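Local coordinates for malic enzyme (Entamoeba histolytica, PDB 3NV9), which probably catalyses, as a malic enzyme, the NAD- or NADP-dependent oxidative decarboxylation of malate to pyruvate, at residues P245-N259 and K273-S287. Residues are numbered along the deposited sequence; the frame is centred on the assembly and turned at random.
With SO4 (sulfate ion), chain G.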
loop_
_atom_site.group_PDB
_atom_site.type_symbol
_atom_site.label_atom_id
_atom_site.label_comp_id
_atom_site.label_asym_id
_atom_site.label_seq_id
_atom_site.Cartn_x
_atom_site.Cartn_y
_atom_site.Cartn_z
ATOM N N PRO A 245 -37.414 18.392 -8.080
ATOM C CA PRO A 245 -37.423 17.137 -8.863
ATOM C C PRO A 245 -38.332 17.180 -10.097
ATOM O O PRO A 245 -38.026 16.536 -11.093
ATOM C CB PRO A 245 -37.905 16.073 -7.861
ATOM C CG PRO A 245 -37.728 16.657 -6.532
ATOM C CD PRO A 245 -37.860 18.166 -6.692
ATOM N N LYS A 246 -39.398 17.978 -10.058
ATOM C CA LYS A 246 -40.356 18.057 -11.170
ATOM C C LYS A 246 -39.732 18.703 -12.425
ATOM O O LYS A 246 -40.203 18.487 -13.573
ATOM C CB LYS A 246 -41.608 18.842 -10.766
ATOM C CG LYS A 246 -42.466 18.254 -9.610
ATOM C CD LYS A 246 -43.859 18.961 -9.586
ATOM C CE LYS A 246 -44.473 19.113 -8.171
ATOM N NZ LYS A 246 -44.678 17.795 -7.501
ATOM N N LYS A 247 -38.674 19.493 -12.209
ATOM C CA LYS A 247 -38.063 20.254 -13.305
ATOM C C LYS A 247 -36.851 19.524 -13.932
ATOM O O LYS A 247 -36.138 20.095 -14.754
ATOM C CB LYS A 247 -37.632 21.650 -12.819
ATOM C CG LYS A 247 -38.757 22.577 -12.312
ATOM C CD LYS A 247 -38.265 24.045 -12.422
ATOM C CE LYS A 247 -39.159 25.075 -11.698
ATOM N NZ LYS A 247 -39.298 24.755 -10.243
ATOM N N ILE A 248 -36.642 18.280 -13.520
ATOM C CA ILE A 248 -35.433 17.495 -13.803
ATOM C C ILE A 248 -35.739 16.286 -14.734
ATOM O O ILE A 248 -36.672 15.536 -14.478
ATOM C CB ILE A 248 -34.814 16.998 -12.452
ATOM C CG1 ILE A 248 -33.954 18.095 -11.822
ATOM C CG2 ILE A 248 -33.930 15.792 -12.631
ATOM C CD1 ILE A 248 -33.435 17.714 -10.506
ATOM N N VAL A 249 -34.964 16.092 -15.802
ATOM C CA VAL A 249 -35.071 14.834 -16.530
ATOM C C VAL A 249 -33.714 14.119 -16.602
ATOM O O VAL A 249 -32.739 14.727 -17.074
ATOM C CB VAL A 249 -35.399 15.017 -18.035
ATOM C CG1 VAL A 249 -36.100 13.775 -18.575
ATOM C CG2 VAL A 249 -36.089 16.306 -18.349
ATOM N N MET A 250 -33.675 12.841 -16.233
ATOM C CA MET A 250 -32.533 11.979 -16.599
ATOM C C MET A 250 -32.756 11.032 -17.841
ATOM O O MET A 250 -33.829 10.452 -17.997
ATOM C CB MET A 250 -32.086 11.195 -15.373
ATOM C CG MET A 250 -31.040 10.174 -15.633
ATOM S SD MET A 250 -30.086 9.946 -14.133
ATOM C CE MET A 250 -30.892 8.676 -13.232
ATOM N N PHE A 251 -31.752 10.865 -18.708
ATOM C CA PHE A 251 -31.845 9.865 -19.800
ATOM C C PHE A 251 -30.847 8.707 -19.647
ATOM O O PHE A 251 -29.675 8.921 -19.304
ATOM C CB PHE A 251 -31.669 10.487 -21.181
ATOM C CG PHE A 251 -32.731 11.482 -21.554
ATOM C CD1 PHE A 251 -32.777 12.756 -20.944
ATOM C CD2 PHE A 251 -33.690 11.177 -22.551
ATOM C CE1 PHE A 251 -33.781 13.696 -21.303
ATOM C CE2 PHE A 251 -34.694 12.136 -22.941
ATOM C CZ PHE A 251 -34.744 13.374 -22.318
ATOM N N ASP A 252 -31.310 7.475 -19.886
ATOM C CA ASP A 252 -30.391 6.357 -20.066
ATOM C C ASP A 252 -30.292 5.998 -21.570
ATOM O O ASP A 252 -30.717 6.802 -22.419
ATOM C CB ASP A 252 -30.793 5.189 -19.175
ATOM C CG ASP A 252 -32.066 4.551 -19.611
ATOM O OD1 ASP A 252 -32.583 4.975 -20.659
ATOM O OD2 ASP A 252 -32.541 3.644 -18.901
ATOM N N SER A 253 -29.715 4.838 -21.907
ATOM C CA SER A 253 -29.565 4.434 -23.334
ATOM C C SER A 253 -30.901 4.326 -24.105
ATOM O O SER A 253 -30.974 4.655 -25.300
ATOM C CB SER A 253 -28.772 3.126 -23.483
ATOM O OG SER A 253 -29.216 2.100 -22.585
ATOM N N LYS A 254 -31.941 3.912 -23.379
ATOM C CA LYS A 254 -33.254 3.596 -23.915
ATOM C C LYS A 254 -34.272 4.743 -23.858
ATOM O O LYS A 254 -35.446 4.504 -24.122
ATOM C CB LYS A 254 -33.843 2.427 -23.134
ATOM C CG LYS A 254 -32.853 1.326 -22.765
ATOM C CD LYS A 254 -33.492 -0.062 -22.887
ATOM C CE LYS A 254 -32.481 -1.107 -23.366
ATOM N NZ LYS A 254 -31.667 -0.607 -24.531
ATOM N N GLY A 255 -33.855 5.961 -23.493
ATOM C CA GLY A 255 -34.794 7.099 -23.318
ATOM C C GLY A 255 -35.018 7.603 -21.880
ATOM O O GLY A 255 -34.454 7.046 -20.911
ATOM N N SER A 256 -35.847 8.643 -21.726
ATOM C CA SER A 256 -35.975 9.326 -20.434
ATOM C C SER A 256 -36.452 8.427 -19.325
ATOM O O SER A 256 -37.030 7.377 -19.576
ATOM C CB SER A 256 -36.799 10.614 -20.502
ATOM O OG SER A 256 -38.197 10.398 -20.503
ATOM N N LEU A 257 -36.116 8.815 -18.105
ATOM C CA LEU A 257 -36.556 8.122 -16.932
ATOM C C LEU A 257 -37.840 8.826 -16.462
ATOM O O LEU A 257 -37.972 10.072 -16.512
ATOM C CB LEU A 257 -35.478 8.124 -15.851
ATOM C CG LEU A 257 -34.411 7.017 -15.876
ATOM C CD1 LEU A 257 -33.568 7.107 -17.142
ATOM C CD2 LEU A 257 -33.519 7.017 -14.618
ATOM N N HIS A 258 -38.799 7.988 -16.061
ATOM C CA HIS A 258 -40.178 8.399 -15.727
ATOM C C HIS A 258 -40.850 7.181 -15.108
ATOM O O HIS A 258 -40.277 6.087 -15.125
ATOM C CB HIS A 258 -40.931 8.931 -16.961
ATOM C CG HIS A 258 -41.036 7.960 -18.107
ATOM N ND1 HIS A 258 -41.643 6.723 -17.998
ATOM C CD2 HIS A 258 -40.636 8.061 -19.401
ATOM C CE1 HIS A 258 -41.595 6.102 -19.167
ATOM N NE2 HIS A 258 -40.992 6.892 -20.038
ATOM N N ASN A 259 -42.046 7.360 -14.543
ATOM C CA ASN A 259 -42.715 6.266 -13.803
ATOM C C ASN A 259 -43.285 5.133 -14.668
ATOM O O ASN A 259 -43.771 4.159 -14.119
ATOM C CB ASN A 259 -43.762 6.782 -12.783
ATOM C CG ASN A 259 -44.949 7.482 -13.438
ATOM O OD1 ASN A 259 -45.277 7.250 -14.603
ATOM N ND2 ASN A 259 -45.606 8.351 -12.669
ATOM N N LYS A 273 -31.988 4.347 -9.945
ATOM C CA LYS A 273 -32.649 4.888 -11.141
ATOM C C LYS A 273 -34.173 4.886 -10.936
ATOM O O LYS A 273 -34.873 5.793 -11.414
ATOM C CB LYS A 273 -32.265 4.149 -12.435
ATOM C CG LYS A 273 -30.760 4.115 -12.775
ATOM C CD LYS A 273 -30.470 3.190 -13.993
ATOM C CE LYS A 273 -31.269 3.557 -15.262
ATOM N NZ LYS A 273 -30.985 2.657 -16.426
ATOM N N TRP A 274 -34.659 3.893 -10.199
ATOM C CA TRP A 274 -36.090 3.752 -9.918
ATOM C C TRP A 274 -36.689 4.909 -9.076
ATOM O O TRP A 274 -37.732 5.479 -9.469
ATOM C CB TRP A 274 -36.404 2.379 -9.302
ATOM C CG TRP A 274 -37.882 2.215 -9.088
ATOM C CD1 TRP A 274 -38.522 1.879 -7.907
ATOM C CD2 TRP A 274 -38.917 2.433 -10.067
ATOM N NE1 TRP A 274 -39.880 1.869 -8.120
ATOM C CE2 TRP A 274 -40.145 2.201 -9.429
ATOM C CE3 TRP A 274 -38.914 2.778 -11.424
ATOM C CZ2 TRP A 274 -41.368 2.317 -10.105
ATOM C CZ3 TRP A 274 -40.122 2.914 -12.095
ATOM C CH2 TRP A 274 -41.332 2.685 -11.437
ATOM N N GLU A 275 -36.019 5.258 -7.965
ATOM C CA GLU A 275 -36.369 6.433 -7.133
ATOM C C GLU A 275 -36.454 7.698 -8.002
ATOM O O GLU A 275 -37.385 8.493 -7.898
ATOM C CB GLU A 275 -35.350 6.585 -6.004
ATOM C CG GLU A 275 -35.308 7.962 -5.274
ATOM C CD GLU A 275 -36.486 8.197 -4.298
ATOM O OE1 GLU A 275 -37.216 7.226 -3.983
ATOM O OE2 GLU A 275 -36.688 9.360 -3.858
ATOM N N ILE A 276 -35.485 7.845 -8.897
ATOM C CA ILE A 276 -35.462 8.926 -9.883
ATOM C C ILE A 276 -36.577 8.810 -10.931
ATOM O O ILE A 276 -37.045 9.825 -11.457
ATOM C CB ILE A 276 -34.052 8.970 -10.556
ATOM C CG1 ILE A 276 -33.026 9.478 -9.548
ATOM C CG2 ILE A 276 -34.051 9.758 -11.884
ATOM C CD1 ILE A 276 -31.581 9.122 -9.893
ATOM N N CYS A 277 -36.987 7.579 -11.248
ATOM C CA CYS A 277 -38.129 7.354 -12.132
ATOM C C CYS A 277 -39.446 7.830 -11.487
ATOM O O CYS A 277 -40.249 8.490 -12.132
ATOM C CB CYS A 277 -38.211 5.900 -12.552
ATOM S SG CYS A 277 -37.002 5.420 -13.869
ATOM N N GLU A 278 -39.616 7.520 -10.202
ATOM C CA GLU A 278 -40.772 7.943 -9.418
ATOM C C GLU A 278 -40.923 9.476 -9.221
ATOM O O GLU A 278 -42.043 9.999 -9.212
ATOM C CB GLU A 278 -40.737 7.271 -8.037
ATOM C CG GLU A 278 -40.352 5.823 -8.060
ATOM C CD GLU A 278 -41.250 4.945 -7.193
ATOM O OE1 GLU A 278 -40.937 4.745 -5.979
ATOM O OE2 GLU A 278 -42.282 4.469 -7.749
ATOM N N THR A 279 -39.791 10.186 -9.091
ATOM C CA THR A 279 -39.780 11.581 -8.566
ATOM C C THR A 279 -39.489 12.685 -9.592
ATOM O O THR A 279 -39.671 13.866 -9.309
ATOM C CB THR A 279 -38.737 11.707 -7.415
ATOM O OG1 THR A 279 -37.469 11.222 -7.882
ATOM C CG2 THR A 279 -39.150 10.896 -6.206
ATOM N N THR A 280 -39.036 12.325 -10.783
ATOM C CA THR A 280 -38.562 13.338 -11.734
ATOM C C THR A 280 -39.362 13.311 -13.009
ATOM O O THR A 280 -40.153 12.387 -13.215
ATOM C CB THR A 280 -37.036 13.186 -12.037
ATOM O OG1 THR A 280 -36.752 11.897 -12.628
ATOM C CG2 THR A 280 -36.212 13.354 -10.729
ATOM N N ASN A 281 -39.172 14.329 -13.847
ATOM C CA ASN A 281 -39.615 14.306 -15.254
ATOM C C ASN A 281 -41.105 13.927 -15.387
ATOM O O ASN A 281 -41.429 12.937 -16.070
ATOM C CB ASN A 281 -38.726 13.310 -16.040
ATOM C CG ASN A 281 -39.146 13.139 -17.487
ATOM O OD1 ASN A 281 -39.473 14.101 -18.180
ATOM N ND2 ASN A 281 -39.105 11.913 -17.957
ATOM N N PRO A 282 -42.008 14.697 -14.711
ATOM C CA PRO A 282 -43.448 14.401 -14.686
ATOM C C PRO A 282 -43.972 14.318 -16.105
ATOM O O PRO A 282 -44.690 13.394 -16.425
ATOM C CB PRO A 282 -44.049 15.628 -13.985
ATOM C CG PRO A 282 -42.899 16.185 -13.180
ATOM C CD PRO A 282 -41.745 16.026 -14.137
ATOM N N SER A 283 -43.550 15.279 -16.923
ATOM C CA SER A 283 -43.764 15.378 -18.378
ATOM C C SER A 283 -43.449 14.164 -19.334
ATOM O O SER A 283 -43.878 14.157 -20.489
ATOM C CB SER A 283 -42.983 16.607 -18.842
ATOM O OG SER A 283 -43.287 16.931 -20.168
ATOM N N LYS A 284 -42.718 13.146 -18.871
ATOM C CA LYS A 284 -42.342 12.011 -19.741
ATOM C C LYS A 284 -41.640 12.390 -21.039
ATOM O O LYS A 284 -41.975 11.843 -22.082
ATOM C CB LYS A 284 -43.567 11.180 -20.115
ATOM C CG LYS A 284 -43.664 9.835 -19.411
ATOM C CD LYS A 284 -44.242 9.936 -18.027
ATOM C CE LYS A 284 -45.091 8.695 -17.728
ATOM N NZ LYS A 284 -46.180 9.027 -16.796
ATOM N N PHE A 285 -40.669 13.298 -20.998
ATOM C CA PHE A 285 -40.006 13.751 -22.227
ATOM C C PHE A 285 -39.596 12.612 -23.157
ATOM O O PHE A 285 -39.042 11.613 -22.713
ATOM C CB PHE A 285 -38.772 14.577 -21.897
ATOM C CG PHE A 285 -39.072 15.994 -21.496
ATOM C CD1 PHE A 285 -38.841 16.419 -20.189
ATOM C CD2 PHE A 285 -39.560 16.910 -22.436
ATOM C CE1 PHE A 285 -39.081 17.756 -19.809
ATOM C CE2 PHE A 285 -39.804 18.233 -22.082
ATOM C CZ PHE A 285 -39.563 18.658 -20.756
ATOM N N GLY A 286 -39.839 12.787 -24.449
ATOM C CA GLY A 286 -39.747 11.692 -25.382
ATOM C C GLY A 286 -38.472 11.679 -26.176
ATOM O O GLY A 286 -38.237 10.746 -26.929
ATOM N N SER A 287 -37.667 12.730 -26.028
ATOM C CA SER A 287 -36.331 12.772 -26.619
ATOM C C SER A 287 -35.443 13.835 -25.950
ATOM O O SER A 287 -35.923 14.931 -25.575
ATOM C CB SER A 287 -36.414 13.037 -28.122
ATOM O OG SER A 287 -36.695 14.399 -28.381
HETATM S S SO4 G . -26.924 4.708 -19.126
HETATM O O1 SO4 G . -27.130 5.958 -19.889
HETATM O O2 SO4 G . -27.766 4.573 -17.936
HETATM O O3 SO4 G . -27.186 3.503 -19.957
HETATM O O4 SO4 G . -25.564 4.791 -18.614
HETATM O O HOH W 1 -37.349 9.346 -24.055
HETATM O O HOH W 2 -43.136 10.346 -14.799
#
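Lys284 crosses the His258 imidazole at about a right angle and sets CG over one face, toward the rim, a CH-pi contact 3.7 Å from the centroid; Asn281 ND2 sits at the ring's edge. The lysine runs on to Asn259, where NZ donates to OD1. Asn259 O lies at the edge of Trp274, with Glu278 CG over one face. Ser256 CB sits over a Phe251 face near the rim, and Ser287 C approaches that ring obliquely. Ser283 OG stands over the centre of a Phe285 face, while Val249 CG2 touches CD1 of Phe285 at 3.3 Å, obliquely placed. With CG anti to the backbone N (chi1 176°), Asn281 ND2 gives a short, fairly straight bond (2.6 Å) to Leu257 O from above the carbonyl plane and a weak one to Ser256 OG, which donates in turn to Phe285 O (2.7 Å), in the carbonyl plane; OD1 takes the N-H of Phe285 on an in-plane lone pair. Met250 crosses Ile276 at about a right angle, its CE tight against CD1. Asp252 OD2 is shared by salt bridges to Lys273 NZ (3.1 Å, anti lone pair) and Arg261. In this Rossmann-type domain, engaging both ends of the buried Asn281 amide should fix its rotation and hold the turn after helix 271-279 against strands 248-252 and 255-256.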